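Local coordinates for Glyoxalase/bleomycin resistance protein/dioxygenase (Albidiferax ferrireducens T118, PDB 4QB5), which belongs to the glyoxalase/bleomycin resistance/dioxygenase superfamily and may act as a dioxygenase, at residues V27-N32 / F69-P74; A100-G105 / A130-P135. One frame throughout, in Å; residues are numbered along the deposited sequence.

Interaction 1 (V27-N32 / F69-P74); sequences VMVGVN and FGITTP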
ATOM      1  N   VAL C  27       2.020   4.335  -3.139  1.00 15.12           N
ATOM      2  CA  VAL C  27       0.803   3.696  -2.721  1.00 14.29           C
ATOM      3  C   VAL C  27      -0.302   4.714  -2.834  1.00 15.04           C
ATOM      4  O   VAL C  27      -0.160   5.882  -2.336  1.00 14.99           O
ATOM      5  CB  VAL C  27       0.874   3.165  -1.261  1.00 15.53           C
ATOM      6  CG1 VAL C  27      -0.397   2.404  -0.885  1.00 17.47           C
ATOM      7  CG2 VAL C  27       2.068   2.285  -1.049  1.00 15.91           C
HETATM    8  N   MSE C  28      -1.409   4.323  -3.480  1.00 14.28           N
HETATM    9  CA  MSE C  28      -2.601   5.176  -3.589  1.00 14.66           C
HETATM   10  C   MSE C  28      -3.688   4.504  -2.818  1.00 14.03           C
HETATM   11  O   MSE C  28      -3.715   3.224  -2.730  1.00 12.99           O
HETATM   12  CB  MSE C  28      -3.064   5.269  -5.032  1.00 16.36           C
HETATM   13  CG  MSE C  28      -1.960   5.494  -6.026  1.00 20.34           C
HETATM   14 SE   MSE C  28      -1.241   7.333  -5.781  1.00 30.73          SE
HETATM   15  CE  MSE C  28      -2.903   8.245  -6.342  1.00 26.50           C
ATOM     16  N   VAL C  29      -4.541   5.283  -2.166  1.00 13.70           N
ATOM     17  CA  VAL C  29      -5.810   4.779  -1.629  1.00 13.76           C
ATOM     18  C   VAL C  29      -6.951   5.596  -2.202  1.00 15.49           C
ATOM     19  O   VAL C  29      -6.786   6.751  -2.561  1.00 13.15           O
ATOM     20  CB  VAL C  29      -5.903   4.778  -0.078  1.00 15.00           C
ATOM     21  CG1 VAL C  29      -4.840   3.862   0.525  1.00 15.36           C
ATOM     22  CG2 VAL C  29      -5.791   6.191   0.511  1.00 15.50           C
ATOM     23  N   GLY C  30      -8.133   4.986  -2.260  1.00 15.03           N
ATOM     24  CA  GLY C  30      -9.300   5.703  -2.749  1.00 15.63           C
ATOM     25  C   GLY C  30     -10.022   6.463  -1.681  1.00 15.21           C
ATOM     26  O   GLY C  30     -10.137   6.019  -0.551  1.00 15.89           O
ATOM     27  N   VAL C  31     -10.459   7.672  -1.992  1.00 15.65           N
ATOM     28  CA  VAL C  31     -11.243   8.435  -1.016  1.00 15.30           C
ATOM     29  C   VAL C  31     -12.506   8.983  -1.687  1.00 15.76           C
ATOM     30  O   VAL C  31     -12.522   9.180  -2.894  1.00 16.84           O
ATOM     31  CB  VAL C  31     -10.405   9.616  -0.437  1.00 16.56           C
ATOM     32  CG1 VAL C  31      -9.138   9.103   0.183  1.00 16.49           C
ATOM     33  CG2 VAL C  31     -10.058  10.653  -1.499  1.00 16.29           C
ATOM     34  N   ASN C  32     -13.559   9.204  -0.911  1.00 17.39           N
ATOM     35  CA  ASN C  32     -14.827   9.672  -1.445  1.00 19.03           C
ATOM     36  C   ASN C  32     -14.984  11.178  -1.321  1.00 20.39           C
ATOM     37  O   ASN C  32     -15.810  11.764  -2.012  1.00 17.27           O
ATOM     38  CB  ASN C  32     -16.005   8.867  -0.861  1.00 21.42           C
ATOM     39  CG  ASN C  32     -16.145   7.433  -1.527  1.00 22.54           C
ATOM     40  OD1 ASN C  32     -16.297   6.373  -0.828  1.00 26.85           O
ATOM     41  ND2 ASN C  32     -16.125   7.406  -2.871  1.00 19.80           N
ATOM     42  N   PHE C  69       2.945   8.787  -1.348  1.00 15.46           N
ATOM     43  CA  PHE C  69       1.601   8.351  -0.996  1.00 14.80           C
ATOM     44  C   PHE C  69       0.617   9.228  -1.680  1.00 16.10           C
ATOM     45  O   PHE C  69       0.826  10.455  -1.746  1.00 14.14           O
ATOM     46  CB  PHE C  69       1.375   8.459   0.521  1.00 14.83           C
ATOM     47  CG  PHE C  69      -0.035   8.219   0.931  1.00 14.95           C
ATOM     48  CD1 PHE C  69      -0.614   6.949   0.857  1.00 14.93           C
ATOM     49  CD2 PHE C  69      -0.781   9.250   1.502  1.00 15.77           C
ATOM     50  CE1 PHE C  69      -1.926   6.732   1.224  1.00 14.73           C
ATOM     51  CE2 PHE C  69      -2.111   9.031   1.874  1.00 15.78           C
ATOM     52  CZ  PHE C  69      -2.656   7.759   1.794  1.00 15.57           C
ATOM     53  N   GLY C  70      -0.491   8.644  -2.140  1.00 16.05           N
ATOM     54  CA  GLY C  70      -1.542   9.457  -2.754  1.00 16.61           C
ATOM     55  C   GLY C  70      -2.949   9.080  -2.367  1.00 16.24           C
ATOM     56  O   GLY C  70      -3.253   7.915  -2.058  1.00 15.17           O
ATOM     57  N   ILE C  71      -3.821  10.073  -2.334  1.00 14.86           N
ATOM     58  CA  ILE C  71      -5.250   9.848  -2.147  1.00 15.52           C
ATOM     59  C   ILE C  71      -5.913  10.216  -3.461  1.00 17.03           C
ATOM     60  O   ILE C  71      -5.484  11.189  -4.160  1.00 14.93           O
ATOM     61  CB  ILE C  71      -5.855  10.633  -0.977  1.00 17.04           C
ATOM     62  CG1 ILE C  71      -5.550  12.147  -1.092  1.00 16.92           C
ATOM     63  CG2 ILE C  71      -5.336  10.040   0.321  1.00 18.15           C
ATOM     64  CD1 ILE C  71      -6.221  12.962  -0.030  1.00 17.03           C
ATOM     65  N   THR C  72      -6.898   9.412  -3.858  1.00 16.75           N
ATOM     66  CA  THR C  72      -7.478   9.591  -5.197  1.00 16.43           C
ATOM     67  C   THR C  72      -8.962   9.321  -5.207  1.00 15.28           C
ATOM     68  O   THR C  72      -9.482   8.472  -4.475  1.00 14.31           O
ATOM     69  CB  THR C  72      -6.763   8.705  -6.287  1.00 18.23           C
ATOM     70  OG1 THR C  72      -7.186   9.111  -7.604  1.00 17.32           O
ATOM     71  CG2 THR C  72      -7.096   7.194  -6.132  1.00 17.34           C
ATOM     72  N   THR C  73      -9.652  10.068  -6.060  1.00 15.32           N
ATOM     73  CA  THR C  73     -10.974   9.706  -6.545  1.00 16.03           C
ATOM     74  C   THR C  73     -10.761   8.505  -7.493  1.00 14.57           C
ATOM     75  O   THR C  73      -9.886   8.560  -8.352  1.00 13.01           O
ATOM     76  CB  THR C  73     -11.587  10.888  -7.370  1.00 19.25           C
ATOM     77  OG1 THR C  73     -11.840  11.944  -6.454  1.00 18.46           O
ATOM     78  CG2 THR C  73     -12.954  10.471  -7.976  1.00 21.92           C
ATOM     79  N   PRO C  74     -11.505   7.403  -7.305  1.00 12.76           N
ATOM     80  CA  PRO C  74     -11.190   6.231  -8.174  1.00 14.08           C
ATOM     81  C   PRO C  74     -11.368   6.551  -9.643  1.00 15.73           C
ATOM     82  O   PRO C  74     -12.376   7.152 -10.032  1.00 15.41           O
ATOM     83  CB  PRO C  74     -12.210   5.190  -7.729  1.00 14.55           C
ATOM     84  CG  PRO C  74     -12.434   5.528  -6.247  1.00 14.12           C
ATOM     85  CD  PRO C  74     -12.403   7.060  -6.208  1.00 13.78           C
TER
HETATM   86  O   HOH W   1     -13.056  11.411  -4.302  1.00 25.48           O
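Val29 and Phe69 meet on one face of the parallel pair formed by strands 24-30 and 67-72, the first and last strands of a four-stranded mixed sheet with the 1-4-3-2 order of the vicinal oxygen chelate βαβββ module. Phe69 holds CG anti to its backbone nitrogen (chi1 172°), which brings the ring over toward strand 24-30. CD1 lies 3.4 Å from Val27 O, and CZ reaches Val29 CG2 at 3.7 Å. The same methyl touches Ile71 CG2 at 3.9 Å, so it is shared between two side chains of the neighbouring strand. Farther along, Val31 CG1 packs obliquely against Ile71 CB, and helix 34-46 covers this end through Ser37 and Tyr41.

The opposite face is built differently. Selenomethionine Met28 bends at chi2 and chi3, laying SE over the bare alpha carbon of Gly70, 3.7 Å from its CA. Its CE ends 3.9 Å from Thr72 CB, the two side chains crossing at about a right angle. Four backbone hydrogen bonds alternate between the strands beneath these groups. Outside them, Val27 and Met28 pair with an antiparallel strand of the second subunit, extending the sheet across the interface. Where the strands end, a water donates to Val31 O at 2.7 Å and also bonds Thr73 OG1.

Interaction 2 (A100-G105 / A130-P135); sequences AFHAAG and AYLRDP
Ala130 begins the contact by setting its methyl 3.9 Å from His102 CB, where helix 95-107 lies against strand 127-133 in an α/β layer of the vicinal oxygen chelate fold. The two segments run nearly alongside each other, their axes 8.2 Å apart at closest approach and 21° from parallel. Ala130 O lies 3.9 Å from Phe101 CE2, oblique to the ring. The small side chain of Ala130 thus sits where helix and strand backbones come closest, His102 CA and Ala130 CA being 6.0 Å apart.

Tyr131 turns its side chain to the other face of the sheet, toward Cys113 and Cys141 on the flanking strands. Its carbonyl oxygen lies at the edge of the His102 imidazole, near the ring plane.

Leu132 lies between the Phe101 and His102 rings. Its two methyls part company. CD2 sits over one face of the imidazole, 4.1 Å from the ring centroid and 27° off the normal, a CH-pi contact. CD1 goes to the other side, touching Phe101 CE2 at 3.8 Å and resting against the bare alpha carbon of Gly105, 3.8 Å from its CA. Phe101 and His102 have nearly the same chi1, CG anti to the backbone nitrogen, and their successive positions on the helix place the rings on separate sides of Leu132. Leu44 of helix 34-46 touches both Phe101 and Leu132.

Beyond the strand, Asp134 turns to other partners: OD1 accepts from the backbone nitrogens of Asp136 and Asn138. Between helix and strand, most of the contacts set methyl groups against rings or backbone, consistent with cohesion through close apolar packing.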
ATOM      1  N   ALA C 100       1.835  10.507  18.229  1.00 12.36           N
ATOM      2  CA  ALA C 100       1.408  11.833  17.630  1.00 12.69           C
ATOM      3  C   ALA C 100       0.571  11.656  16.370  1.00 13.05           C
ATOM      4  O   ALA C 100      -0.423  12.326  16.140  1.00 13.01           O
ATOM      5  CB  ALA C 100       2.681  12.584  17.271  1.00 13.78           C
ATOM      6  N   PHE C 101       0.972  10.690  15.547  1.00 13.43           N
ATOM      7  CA  PHE C 101       0.174  10.239  14.395  1.00 14.50           C
ATOM      8  C   PHE C 101      -1.230   9.796  14.780  1.00 14.02           C
ATOM      9  O   PHE C 101      -2.204  10.247  14.203  1.00 13.72           O
ATOM     10  CB  PHE C 101       0.972   9.051  13.809  1.00 15.56           C
ATOM     11  CG  PHE C 101       0.346   8.303  12.683  1.00 14.59           C
ATOM     12  CD1 PHE C 101       0.813   8.519  11.386  1.00 15.27           C
ATOM     13  CD2 PHE C 101      -0.469   7.208  12.920  1.00 15.12           C
ATOM     14  CE1 PHE C 101       0.364   7.732  10.329  1.00 16.70           C
ATOM     15  CE2 PHE C 101      -0.933   6.408  11.859  1.00 15.28           C
ATOM     16  CZ  PHE C 101      -0.502   6.668  10.568  1.00 15.00           C
ATOM     17  N   HIS C 102      -1.299   8.907  15.759  1.00 14.29           N
ATOM     18  CA  HIS C 102      -2.541   8.386  16.243  1.00 16.42           C
ATOM     19  C   HIS C 102      -3.424   9.527  16.749  1.00 17.21           C
ATOM     20  O   HIS C 102      -4.589   9.612  16.386  1.00 18.76           O
ATOM     21  CB  HIS C 102      -2.326   7.311  17.316  1.00 16.98           C
ATOM     22  CG  HIS C 102      -3.591   6.670  17.771  1.00 19.19           C
ATOM     23  ND1 HIS C 102      -4.076   5.492  17.235  1.00 21.24           N
ATOM     24  CD2 HIS C 102      -4.475   7.035  18.715  1.00 18.46           C
ATOM     25  CE1 HIS C 102      -5.215   5.179  17.810  1.00 17.67           C
ATOM     26  NE2 HIS C 102      -5.476   6.097  18.720  1.00 22.06           N
ATOM     27  N   ALA C 103      -2.854  10.414  17.565  1.00 17.43           N
ATOM     28  CA  ALA C 103      -3.602  11.556  18.059  1.00 16.63           C
ATOM     29  C   ALA C 103      -4.101  12.468  16.924  1.00 16.55           C
ATOM     30  O   ALA C 103      -5.233  12.934  16.963  1.00 17.58           O
ATOM     31  CB  ALA C 103      -2.752  12.366  19.085  1.00 16.95           C
ATOM     32  N   ALA C 104      -3.253  12.782  15.959  1.00 15.87           N
ATOM     33  CA  ALA C 104      -3.663  13.631  14.901  1.00 17.31           C
ATOM     34  C   ALA C 104      -4.804  12.966  14.122  1.00 16.74           C
ATOM     35  O   ALA C 104      -5.794  13.618  13.740  1.00 17.75           O
ATOM     36  CB  ALA C 104      -2.502  13.912  13.986  1.00 18.28           C
ATOM     37  N   GLY C 105      -4.711  11.650  13.975  1.00 15.86           N
ATOM     38  CA  GLY C 105      -5.737  10.921  13.257  1.00 16.80           C
ATOM     39  C   GLY C 105      -7.089  11.018  13.903  1.00 18.54           C
ATOM     40  O   GLY C 105      -8.091  11.340  13.210  1.00 18.51           O
ATOM     41  N   ALA C 130       0.772   2.017  15.913  1.00 16.13           N
ATOM     42  CA  ALA C 130      -0.475   2.712  16.192  1.00 16.21           C
ATOM     43  C   ALA C 130      -1.383   2.602  14.969  1.00 16.02           C
ATOM     44  O   ALA C 130      -1.005   3.097  13.879  1.00 15.15           O
ATOM     45  CB  ALA C 130      -0.167   4.200  16.473  1.00 16.49           C
ATOM     46  N   TYR C 131      -2.541   1.990  15.146  1.00 15.69           N
ATOM     47  CA  TYR C 131      -3.502   1.732  14.089  1.00 18.17           C
ATOM     48  C   TYR C 131      -4.660   2.694  14.034  1.00 17.18           C
ATOM     49  O   TYR C 131      -5.184   3.066  15.046  1.00 18.44           O
ATOM     50  CB  TYR C 131      -4.083   0.317  14.204  1.00 20.48           C
ATOM     51  CG  TYR C 131      -3.149  -0.833  13.759  1.00 22.04           C
ATOM     52  CD1 TYR C 131      -3.114  -1.279  12.439  1.00 23.49           C
ATOM     53  CD2 TYR C 131      -2.337  -1.471  14.676  1.00 24.38           C
ATOM     54  CE1 TYR C 131      -2.296  -2.338  12.036  1.00 25.07           C
ATOM     55  CE2 TYR C 131      -1.496  -2.523  14.300  1.00 26.36           C
ATOM     56  CZ  TYR C 131      -1.470  -2.946  12.981  1.00 26.35           C
ATOM     57  OH  TYR C 131      -0.658  -4.018  12.646  1.00 30.97           O
ATOM     58  N   LEU C 132      -5.105   3.033  12.824  1.00 16.07           N
ATOM     59  CA  LEU C 132      -6.297   3.881  12.593  1.00 16.24           C
ATOM     60  C   LEU C 132      -7.048   3.425  11.359  1.00 14.92           C
ATOM     61  O   LEU C 132      -6.493   2.724  10.516  1.00 15.61           O
ATOM     62  CB  LEU C 132      -5.901   5.334  12.223  1.00 17.57           C
ATOM     63  CG  LEU C 132      -5.217   6.169  13.262  1.00 19.79           C
ATOM     64  CD1 LEU C 132      -4.572   7.366  12.572  1.00 21.73           C
ATOM     65  CD2 LEU C 132      -6.229   6.605  14.341  1.00 19.12           C
ATOM     66  N   ARG C 133      -8.277   3.885  11.235  1.00 14.12           N
ATOM     67  CA  ARG C 133      -8.962   3.941   9.936  1.00 16.02           C
ATOM     68  C   ARG C 133      -9.063   5.405   9.588  1.00 15.88           C
ATOM     69  O   ARG C 133      -9.486   6.206  10.451  1.00 15.74           O
ATOM     70  CB  ARG C 133     -10.380   3.322  10.000  1.00 17.41           C
ATOM     71  CG  ARG C 133     -10.289   1.823  10.252  1.00 24.42           C
ATOM     72  CD  ARG C 133     -11.583   1.075  10.103  1.00 30.32           C
ATOM     73  NE  ARG C 133     -11.302  -0.243   9.509  1.00 38.50           N
ATOM     74  CZ  ARG C 133     -10.948  -1.337  10.162  1.00 42.70           C
ATOM     75  NH1 ARG C 133     -10.823  -1.361  11.517  1.00 51.61           N
ATOM     76  NH2 ARG C 133     -10.774  -2.447   9.447  1.00 40.84           N
ATOM     77  N   ASP C 134      -8.793   5.714   8.335  1.00 14.04           N
ATOM     78  CA  ASP C 134      -9.003   7.043   7.806  1.00 14.76           C
ATOM     79  C   ASP C 134     -10.539   7.283   7.646  1.00 15.36           C
ATOM     80  O   ASP C 134     -11.363   6.409   7.954  1.00 14.76           O
ATOM     81  CB  ASP C 134      -8.111   7.297   6.562  1.00 14.04           C
ATOM     82  CG  ASP C 134      -8.673   6.730   5.255  1.00 14.86           C
ATOM     83  OD1 ASP C 134      -9.790   6.143   5.224  1.00 13.57           O
ATOM     84  OD2 ASP C 134      -7.960   6.885   4.199  1.00 15.34           O
ATOM     85  N   PRO C 135     -10.913   8.475   7.245  1.00 16.72           N
ATOM     86  CA  PRO C 135     -12.328   8.827   7.129  1.00 18.91           C
ATOM     87  C   PRO C 135     -13.070   7.941   6.178  1.00 19.53           C
ATOM     88  O   PRO C 135     -14.246   7.823   6.341  1.00 20.88           O
ATOM     89  CB  PRO C 135     -12.299  10.276   6.597  1.00 18.65           C
ATOM     90  CG  PRO C 135     -11.009  10.814   7.134  1.00 20.53           C
ATOM     91  CD  PRO C 135     -10.034   9.643   7.068  1.00 19.03           C
TER

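Interactions 1 and 2 lie on opposite sides of the chain's centre, with their centres about 17 Å apart, and their strands belong to separate four-stranded mixed sheets that share the 1-4-3-2 strand order. Their nearest atoms are about 4 Å apart without touching, so the connection is indirect. Tyr41 of helix 34-46 is one bridge: its side chain packs on Phe69 and Ile71, while its OH is hydrogen-bonded to Asp134 OD2. The turn after strand 127-133 is another, since Asp136 accepts from Asn32 N through OD1 and touches Val31, and Asn138 touches Val29. Interaction 1 also borders the second subunit, whereas no other chain of the assembly touches 100-105 or 130-135.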